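Local coordinates for protein enolase from the environmental genome shotgun sequencing of the Sargasso Sea (PDB 2QGY) that is of unknown function but belongs to the enolase superfamily, binds magnesium, and probably catalyses a metal-dependent reaction like its relatives mandelate racemase and muconate lactonizing enzyme, at residues Ser131-Tyr139 and Ile347-Asn355; Leu122-Lys130 and Met314-Pro322. All blocks are in the same frame, centred on the assembly; numbering follows the deposited sequence. Where two conformers were deposited one is given.

Overall arrangement
Both contacts gather around the start of the (beta/alpha)7beta-type barrel of the enolase superfamily, with centres about 12 Å apart. In interaction 2 the short helix 124-128 packs on helix 309-320; the chain then runs through a short loop, which holds K133, into strand 135-141, which pairs with strand 351-354 in interaction 1. K133 ties the two together, probably by hydrogen bonds: its backbone N lies 2.9 Å from S319 O, and its NZ lies 3.2 Å from C318 O. The magnesium ion is held by D200, E226 and E252, on or just after other barrel strands. Neither contact supplies a metal ligand, although strand 135-141 carries Y139, whose ring packs edge-to-face with that of W224.

Interaction 1 (Ser131-Tyr139 and Ile347-Asn355); sequences SPKPNVPIY and IIDNKAHIN
V136 and A352 face each other as an antiparallel hydrogen-bonded pair: V136 N donates to A352 O (2.9 Å), and A352 N returns the bond to V136 O (2.8 Å). Beyond one end of this pair I354 N donates to P134 O; beyond the other, I138 N bonds N350 O in the turn. The tight side carries V136, I138, A352 and I354, all buried. I138 CG2 lies 4.0 Å from A352 CB, while its CG1, set between the backbone N and carbonyl carbon (chi1 49°), comes to 3.6 Å from N350 O and sends CD1 on toward I347 CG2. I354 CD1 slants against V136 CG2 (4.0 Å). Helix 309-320 packs on V136, A352 and I354, whereas I138 lies against A327 and I329 of strand 327-329. Strand 135-141 is a stave of the (beta/alpha)7beta-type barrel, parallel to its neighbours 168-170 and 327-329; strand 351-354 adds to it antiparallel, as one arm of a hairpin turned by a type II' turn from I348 to K351. On the looser face are N135, P137, K351 and H353. There K351, extended beyond CG, lies alongside N135 in the conformer modelled here and points the same way. K351 CG also rests 4.1 Å from P137 CA, on a side where H353 is exposed and the others are partly so.

Interaction 2 (Leu122-Lys130 and Met314-Pro322); sequences LPLNSLLTK and MLHVCSSIP
S319 OG is gripped from both directions: N125 ND2 donates to it across the contact (2.9 Å), and the hydroxyl passes its own hydrogen to H316 O one turn back (2.9 Å). OG lies in the plane of the N125 amide. With CG between the backbone N and carbonyl carbon (chi1 55°), N125 brings that amide up to the partner helix. The same residue uses its backbone as well. N125 N donates to H316 ND1 at 3.1 Å, a rather bent bond (N-H...acceptor 140°) that comes in tilted from the ring plane. L124 CB makes a CH-pi contact over one face of that ring, 4.0 Å from the centroid, and N125 CB lies at its edge, with the amide nearly perpendicular to the imidazole. P123 CB approaches H316 CE1 (3.8 Å). One turn on, methyls take over much of the packing: L128 CD1 meets S320 OG at 3.5 Å, and T129 CG2 rests 3.7 Å from S320 CA. A water donates to S320 O and links weakly to T129 OG1. W113 of helix 99-120 backs both L124 and L128. Segments 124-128 and 314-320 run roughly the same way, 36° apart and 8.5 Å between axes. This is a seam of the two-part enolase fold, where the short helix 124-128 leans on an outer helix of the barrel just ahead of strand 135-141.

Interaction 1 (Ser131-Tyr139 and Ile347-Asn355)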
loop_
_atom_site.group_PDB
_atom_site.type_symbol
_atom_site.label_atom_id
_atom_site.label_comp_id
_atom_site.label_asym_id
_atom_site.label_seq_id
_atom_site.Cartn_x
_atom_site.Cartn_y
_atom_site.Cartn_z
ATOM N N SER A 131 -3.452 -34.124 -3.627
ATOM C CA SER A 131 -4.128 -34.813 -2.540
ATOM C C SER A 131 -4.383 -33.821 -1.407
ATOM O O SER A 131 -3.729 -33.875 -0.362
ATOM C CB SER A 131 -3.333 -36.045 -2.069
ATOM O OG SER A 131 -3.033 -36.908 -3.172
ATOM N N PRO A 132 -5.349 -32.902 -1.617
ATOM C CA PRO A 132 -5.681 -31.903 -0.580
ATOM C C PRO A 132 -6.350 -32.532 0.623
ATOM O O PRO A 132 -6.973 -33.583 0.485
ATOM C CB PRO A 132 -6.679 -30.969 -1.275
ATOM C CG PRO A 132 -6.866 -31.480 -2.684
ATOM C CD PRO A 132 -6.201 -32.803 -2.819
ATOM N N LYS A 133 -6.235 -31.908 1.795
ATOM C CA LYS A 133 -7.009 -32.353 2.947
ATOM C C LYS A 133 -8.473 -31.926 2.724
ATOM O O LYS A 133 -8.735 -30.804 2.299
ATOM C CB LYS A 133 -6.452 -31.804 4.269
ATOM C CG LYS A 133 -4.932 -31.971 4.459
ATOM C CD LYS A 133 -4.452 -31.479 5.855
ATOM C CE LYS A 133 -4.582 -29.961 6.052
ATOM N NZ LYS A 133 -3.577 -29.186 5.230
ATOM N N PRO A 134 -9.427 -32.837 2.932
ATOM C CA PRO A 134 -10.839 -32.468 2.743
ATOM C C PRO A 134 -11.384 -31.530 3.836
ATOM O O PRO A 134 -12.327 -30.768 3.586
ATOM C CB PRO A 134 -11.557 -33.823 2.790
ATOM C CG PRO A 134 -10.667 -34.682 3.648
ATOM C CD PRO A 134 -9.263 -34.266 3.269
ATOM N N ASN A 135 -10.772 -31.589 5.016
ATOM C CA ASN A 135 -11.186 -30.868 6.220
ATOM C C ASN A 135 -10.168 -29.770 6.564
ATOM O O ASN A 135 -8.974 -29.954 6.313
ATOM C CB ASN A 135 -11.348 -31.854 7.403
ATOM C CG ASN A 135 -10.165 -32.872 7.552
ATOM O OD1 ASN A 135 -10.300 -33.891 8.244
ATOM N ND2 ASN A 135 -9.024 -32.587 6.929
ATOM N N VAL A 136 -10.612 -28.663 7.153
ATOM C CA VAL A 136 -9.660 -27.616 7.510
ATOM C C VAL A 136 -9.906 -27.144 8.924
ATOM O O VAL A 136 -10.977 -26.629 9.200
ATOM C CB VAL A 136 -9.784 -26.416 6.527
ATOM C CG1 VAL A 136 -8.961 -25.179 7.044
ATOM C CG2 VAL A 136 -9.371 -26.855 5.137
ATOM N N PRO A 137 -8.933 -27.331 9.839
ATOM C CA PRO A 137 -9.198 -26.823 11.181
ATOM C C PRO A 137 -9.452 -25.311 11.177
ATOM O O PRO A 137 -8.776 -24.571 10.438
ATOM C CB PRO A 137 -7.894 -27.132 11.936
ATOM C CG PRO A 137 -7.324 -28.365 11.174
ATOM C CD PRO A 137 -7.618 -28.001 9.739
ATOM N N ILE A 138 -10.401 -24.868 11.987
ATOM C CA ILE A 138 -10.733 -23.443 12.085
ATOM C C ILE A 138 -10.720 -22.933 13.516
ATOM O O ILE A 138 -10.774 -23.711 14.460
ATOM C CB ILE A 138 -12.129 -23.135 11.436
ATOM C CG1 ILE A 138 -13.210 -24.112 11.928
ATOM C CG2 ILE A 138 -12.048 -23.214 9.918
ATOM C CD1 ILE A 138 -13.906 -23.738 13.198
ATOM N N TYR A 139 -10.664 -21.613 13.684
ATOM C CA TYR A 139 -10.886 -21.006 14.973
ATOM C C TYR A 139 -11.809 -19.805 14.731
ATOM O O TYR A 139 -11.923 -19.319 13.598
ATOM C CB TYR A 139 -9.554 -20.566 15.622
ATOM C CG TYR A 139 -8.943 -19.324 14.982
ATOM C CD1 TYR A 139 -9.247 -18.048 15.464
ATOM C CD2 TYR A 139 -8.087 -19.430 13.876
ATOM C CE1 TYR A 139 -8.709 -16.873 14.845
ATOM C CE2 TYR A 139 -7.537 -18.294 13.265
ATOM C CZ TYR A 139 -7.862 -17.024 13.744
ATOM O OH TYR A 139 -7.306 -15.912 13.162
ATOM N N ILE A 347 -19.243 -26.012 8.576
ATOM C CA ILE A 347 -18.424 -25.986 9.791
ATOM C C ILE A 347 -19.008 -27.086 10.665
ATOM O O ILE A 347 -20.202 -27.051 10.990
ATOM C CB ILE A 347 -18.502 -24.627 10.535
ATOM C CG1 ILE A 347 -18.112 -23.435 9.610
ATOM C CG2 ILE A 347 -17.745 -24.693 11.915
ATOM C CD1 ILE A 347 -16.726 -23.398 9.065
ATOM N N ILE A 348 -18.185 -28.091 10.975
ATOM C CA ILE A 348 -18.593 -29.178 11.885
ATOM C C ILE A 348 -17.608 -29.231 13.062
ATOM O O ILE A 348 -16.468 -29.656 12.905
ATOM C CB ILE A 348 -18.674 -30.549 11.148
ATOM C CG1 ILE A 348 -19.616 -30.459 9.928
ATOM C CG2 ILE A 348 -19.167 -31.645 12.108
ATOM C CD1 ILE A 348 -19.535 -31.648 8.995
ATOM N N ASP A 349 -18.053 -28.787 14.232
ATOM C CA ASP A 349 -17.172 -28.603 15.376
ATOM C C ASP A 349 -15.954 -27.763 14.971
ATOM O O ASP A 349 -16.107 -26.612 14.553
ATOM C CB ASP A 349 -16.710 -29.946 15.952
ATOM C CG ASP A 349 -17.852 -30.772 16.515
ATOM O OD1 ASP A 349 -18.924 -30.199 16.835
ATOM O OD2 ASP A 349 -17.649 -32.003 16.648
ATOM N N ASN A 350 -14.772 -28.371 15.046
ATOM C CA ASN A 350 -13.509 -27.651 14.887
ATOM C C ASN A 350 -12.948 -27.552 13.476
ATOM O O ASN A 350 -11.828 -27.086 13.311
ATOM C CB ASN A 350 -12.430 -28.223 15.822
ATOM C CG ASN A 350 -12.062 -29.678 15.496
ATOM O OD1 ASN A 350 -12.918 -30.497 15.174
ATOM N ND2 ASN A 350 -10.772 -29.999 15.601
ATOM N N LYS A 351 -13.698 -28.018 12.477
ATOM C CA LYS A 351 -13.180 -28.159 11.116
ATOM C C LYS A 351 -14.210 -27.711 10.095
ATOM O O LYS A 351 -15.384 -28.020 10.226
ATOM C CB LYS A 351 -12.790 -29.615 10.844
ATOM C CG LYS A 351 -11.647 -30.109 11.745
ATOM C CD LYS A 351 -11.053 -31.409 11.248
ATOM C CE LYS A 351 -10.003 -31.916 12.250
ATOM N NZ LYS A 351 -9.106 -32.982 11.691
ATOM N N ALA A 352 -13.776 -26.961 9.091
ATOM C CA ALA A 352 -14.644 -26.649 7.971
ATOM C C ALA A 352 -14.468 -27.723 6.911
ATOM O O ALA A 352 -13.342 -28.038 6.512
ATOM C CB ALA A 352 -14.307 -25.261 7.400
ATOM N N HIS A 353 -15.565 -28.301 6.440
ATOM C CA HIS A 353 -15.473 -29.324 5.402
ATOM C C HIS A 353 -15.793 -28.735 4.039
ATOM O O HIS A 353 -16.880 -28.233 3.823
ATOM C CB HIS A 353 -16.374 -30.532 5.692
ATOM C CG HIS A 353 -16.341 -31.570 4.610
ATOM N ND1 HIS A 353 -15.479 -32.646 4.635
ATOM C CD2 HIS A 353 -17.045 -31.681 3.459
ATOM C CE1 HIS A 353 -15.659 -33.380 3.553
ATOM N NE2 HIS A 353 -16.602 -32.815 2.819
ATOM N N ILE A 354 -14.822 -28.805 3.134
ATOM C CA ILE A 354 -14.919 -28.196 1.803
ATOM C C ILE A 354 -15.729 -29.093 0.906
ATOM O O ILE A 354 -15.550 -30.305 0.924
ATOM C CB ILE A 354 -13.514 -28.063 1.131
ATOM C CG1 ILE A 354 -12.576 -27.229 1.980
ATOM C CG2 ILE A 354 -13.631 -27.495 -0.293
ATOM C CD1 ILE A 354 -11.113 -27.315 1.542
ATOM N N ASN A 355 -16.603 -28.526 0.085
ATOM C CA ASN A 355 -17.284 -29.392 -0.845
ATOM C C ASN A 355 -16.422 -29.694 -2.082
ATOM O O ASN A 355 -15.309 -29.151 -2.257
ATOM C CB ASN A 355 -18.708 -28.898 -1.156
ATOM C CG ASN A 355 -18.747 -27.764 -2.147
ATOM O OD1 ASN A 355 -19.806 -27.163 -2.355
ATOM N ND2 ASN A 355 -17.611 -27.458 -2.767
#

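Interaction 2 (Leu122-Lys130 and Met314-Pro322)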
loop_
_atom_site.group_PDB
_atom_site.type_symbol
_atom_site.label_atom_id
_atom_site.label_comp_id
_atom_site.label_asym_id
_atom_site.label_seq_id
_atom_site.Cartn_x
_atom_site.Cartn_y
_atom_site.Cartn_z
ATOM N N LEU A 122 -12.478 -29.229 -11.646
ATOM C CA LEU A 122 -11.876 -29.662 -10.406
ATOM C C LEU A 122 -12.025 -28.601 -9.317
ATOM O O LEU A 122 -11.928 -27.414 -9.605
ATOM C CB LEU A 122 -10.385 -29.958 -10.621
ATOM C CG LEU A 122 -9.956 -31.258 -11.324
ATOM C CD1 LEU A 122 -8.443 -31.266 -11.469
ATOM C CD2 LEU A 122 -10.410 -32.476 -10.544
ATOM N N PRO A 123 -12.220 -29.033 -8.062
ATOM C CA PRO A 123 -12.161 -28.029 -6.991
ATOM C C PRO A 123 -10.783 -27.380 -6.933
ATOM O O PRO A 123 -9.788 -27.990 -7.325
ATOM C CB PRO A 123 -12.453 -28.819 -5.720
ATOM C CG PRO A 123 -12.355 -30.266 -6.083
ATOM C CD PRO A 123 -12.480 -30.395 -7.558
ATOM N N LEU A 124 -10.732 -26.143 -6.443
ATOM C CA LEU A 124 -9.482 -25.383 -6.469
ATOM C C LEU A 124 -8.333 -26.124 -5.761
ATOM O O LEU A 124 -7.181 -26.140 -6.248
ATOM C CB LEU A 124 -9.708 -24.006 -5.843
ATOM C CG LEU A 124 -8.461 -23.153 -5.648
ATOM C CD1 LEU A 124 -7.680 -22.986 -6.966
ATOM C CD2 LEU A 124 -8.887 -21.811 -5.081
ATOM N N ASN A 125 -8.626 -26.759 -4.635
ATOM C CA ASN A 125 -7.549 -27.411 -3.888
ATOM C C ASN A 125 -6.865 -28.502 -4.725
ATOM O O ASN A 125 -5.654 -28.692 -4.625
ATOM C CB ASN A 125 -7.941 -27.859 -2.465
ATOM C CG ASN A 125 -9.180 -28.779 -2.407
ATOM O OD1 ASN A 125 -9.740 -29.153 -3.418
ATOM N ND2 ASN A 125 -9.578 -29.162 -1.178
ATOM N N SER A 126 -7.635 -29.158 -5.585
ATOM C CA SER A 126 -7.108 -30.173 -6.513
ATOM C C SER A 126 -6.218 -29.601 -7.614
ATOM O O SER A 126 -5.367 -30.320 -8.173
ATOM C CB SER A 126 -8.251 -31.001 -7.112
ATOM O OG SER A 126 -8.783 -31.888 -6.137
ATOM N N LEU A 127 -6.398 -28.313 -7.932
ATOM C CA LEU A 127 -5.478 -27.587 -8.793
ATOM C C LEU A 127 -4.203 -27.201 -8.068
ATOM O O LEU A 127 -3.168 -26.962 -8.687
ATOM C CB LEU A 127 -6.121 -26.295 -9.307
ATOM C CG LEU A 127 -7.267 -26.322 -10.316
ATOM C CD1 LEU A 127 -7.351 -24.920 -10.962
ATOM C CD2 LEU A 127 -7.129 -27.373 -11.400
ATOM N N LEU A 128 -4.288 -27.106 -6.752
ATOM C CA LEU A 128 -3.176 -26.598 -5.971
ATOM C C LEU A 128 -2.217 -27.694 -5.528
ATOM O O LEU A 128 -1.004 -27.483 -5.491
ATOM C CB LEU A 128 -3.687 -25.789 -4.766
ATOM C CG LEU A 128 -4.571 -24.559 -5.034
ATOM C CD1 LEU A 128 -4.793 -23.775 -3.746
ATOM C CD2 LEU A 128 -3.969 -23.638 -6.093
ATOM N N THR A 129 -2.754 -28.858 -5.189
ATOM C CA THR A 129 -1.915 -29.979 -4.782
ATOM C C THR A 129 -2.549 -31.285 -5.203
ATOM O O THR A 129 -3.770 -31.344 -5.416
ATOM C CB THR A 129 -1.672 -30.007 -3.244
ATOM O OG1 THR A 129 -0.704 -31.019 -2.935
ATOM C CG2 THR A 129 -2.961 -30.317 -2.478
ATOM N N LYS A 130 -1.828 -32.405 -5.295
ATOM C CA LYS A 130 -2.492 -33.650 -5.806
ATOM C C LYS A 130 -3.633 -34.237 -4.938
ATOM O O LYS A 130 -4.639 -34.725 -5.452
ATOM C CB LYS A 130 -1.466 -34.757 -6.102
ATOM C CG LYS A 130 -2.003 -35.885 -6.999
ATOM C CD LYS A 130 -1.468 -37.252 -6.567
ATOM C CE LYS A 130 -1.726 -38.323 -7.624
ATOM N NZ LYS A 130 -1.489 -39.694 -7.081
ATOM N N MET A 314 -9.841 -19.332 1.095
ATOM C CA MET A 314 -8.985 -19.598 2.249
ATOM C C MET A 314 -8.959 -21.103 2.536
ATOM O O MET A 314 -7.895 -21.697 2.729
ATOM C CB MET A 314 -9.502 -18.830 3.483
ATOM C CG MET A 314 -8.717 -19.093 4.827
ATOM S SD MET A 314 -9.400 -18.335 6.284
ATOM C CE MET A 314 -11.029 -19.092 6.367
ATOM N N LEU A 315 -10.132 -21.710 2.610
ATOM C CA LEU A 315 -10.213 -23.139 2.919
ATOM C C LEU A 315 -9.496 -23.977 1.875
ATOM O O LEU A 315 -8.736 -24.914 2.217
ATOM C CB LEU A 315 -11.676 -23.586 3.102
ATOM C CG LEU A 315 -12.458 -22.892 4.215
ATOM C CD1 LEU A 315 -13.872 -23.445 4.266
ATOM C CD2 LEU A 315 -11.741 -23.054 5.586
ATOM N N HIS A 316 -9.697 -23.647 0.601
ATOM C CA HIS A 316 -8.990 -24.382 -0.463
ATOM C C HIS A 316 -7.458 -24.230 -0.324
ATOM O O HIS A 316 -6.710 -25.212 -0.440
ATOM C CB HIS A 316 -9.467 -23.929 -1.845
ATOM C CG HIS A 316 -10.777 -24.533 -2.263
ATOM N ND1 HIS A 316 -10.878 -25.818 -2.764
ATOM C CD2 HIS A 316 -12.035 -24.030 -2.260
ATOM C CE1 HIS A 316 -12.143 -26.070 -3.059
ATOM N NE2 HIS A 316 -12.868 -25.012 -2.739
ATOM N N VAL A 317 -6.980 -23.021 -0.033
ATOM C CA VAL A 317 -5.547 -22.825 0.143
ATOM C C VAL A 317 -5.053 -23.627 1.344
ATOM O O VAL A 317 -4.073 -24.372 1.226
ATOM C CB VAL A 317 -5.151 -21.333 0.302
ATOM C CG1 VAL A 317 -3.666 -21.173 0.803
ATOM C CG2 VAL A 317 -5.284 -20.666 -1.009
ATOM N N CYS A 318 -5.746 -23.496 2.477
ATOM C CA CYS A 318 -5.326 -24.172 3.713
ATOM C C CYS A 318 -5.271 -25.688 3.567
ATOM O O CYS A 318 -4.390 -26.335 4.142
ATOM C CB CYS A 318 -6.224 -23.817 4.899
ATOM S SG CYS A 318 -5.965 -22.124 5.467
ATOM N N SER A 319 -6.213 -26.239 2.801
ATOM C CA SER A 319 -6.264 -27.684 2.560
ATOM C C SER A 319 -5.124 -28.198 1.681
ATOM O O SER A 319 -4.853 -29.412 1.667
ATOM C CB SER A 319 -7.620 -28.092 1.975
ATOM O OG SER A 319 -7.698 -27.779 0.603
ATOM N N SER A 320 -4.422 -27.261 1.039
ATOM C CA SER A 320 -3.442 -27.601 0.026
ATOM C C SER A 320 -2.002 -27.366 0.480
ATOM O O SER A 320 -1.075 -27.699 -0.240
ATOM C CB SER A 320 -3.717 -26.827 -1.262
ATOM O OG SER A 320 -3.156 -25.530 -1.212
ATOM N N ILE A 321 -1.811 -26.813 1.681
ATOM C CA ILE A 321 -0.437 -26.571 2.185
ATOM C C ILE A 321 -0.121 -27.417 3.438
ATOM O O ILE A 321 -1.003 -27.646 4.258
ATOM C CB ILE A 321 -0.148 -25.059 2.440
ATOM C CG1 ILE A 321 -1.161 -24.485 3.441
ATOM C CG2 ILE A 321 -0.181 -24.276 1.132
ATOM C CD1 ILE A 321 -0.771 -23.121 4.046
ATOM N N PRO A 322 1.143 -27.885 3.584
ATOM C CA PRO A 322 1.495 -28.733 4.728
ATOM C C PRO A 322 1.702 -27.961 6.018
ATOM O O PRO A 322 1.684 -28.576 7.098
ATOM C CB PRO A 322 2.814 -29.374 4.297
ATOM C CG PRO A 322 3.439 -28.384 3.394
ATOM C CD PRO A 322 2.291 -27.680 2.683
HETATM O O HOH W 1 0.318 -30.404 0.297
#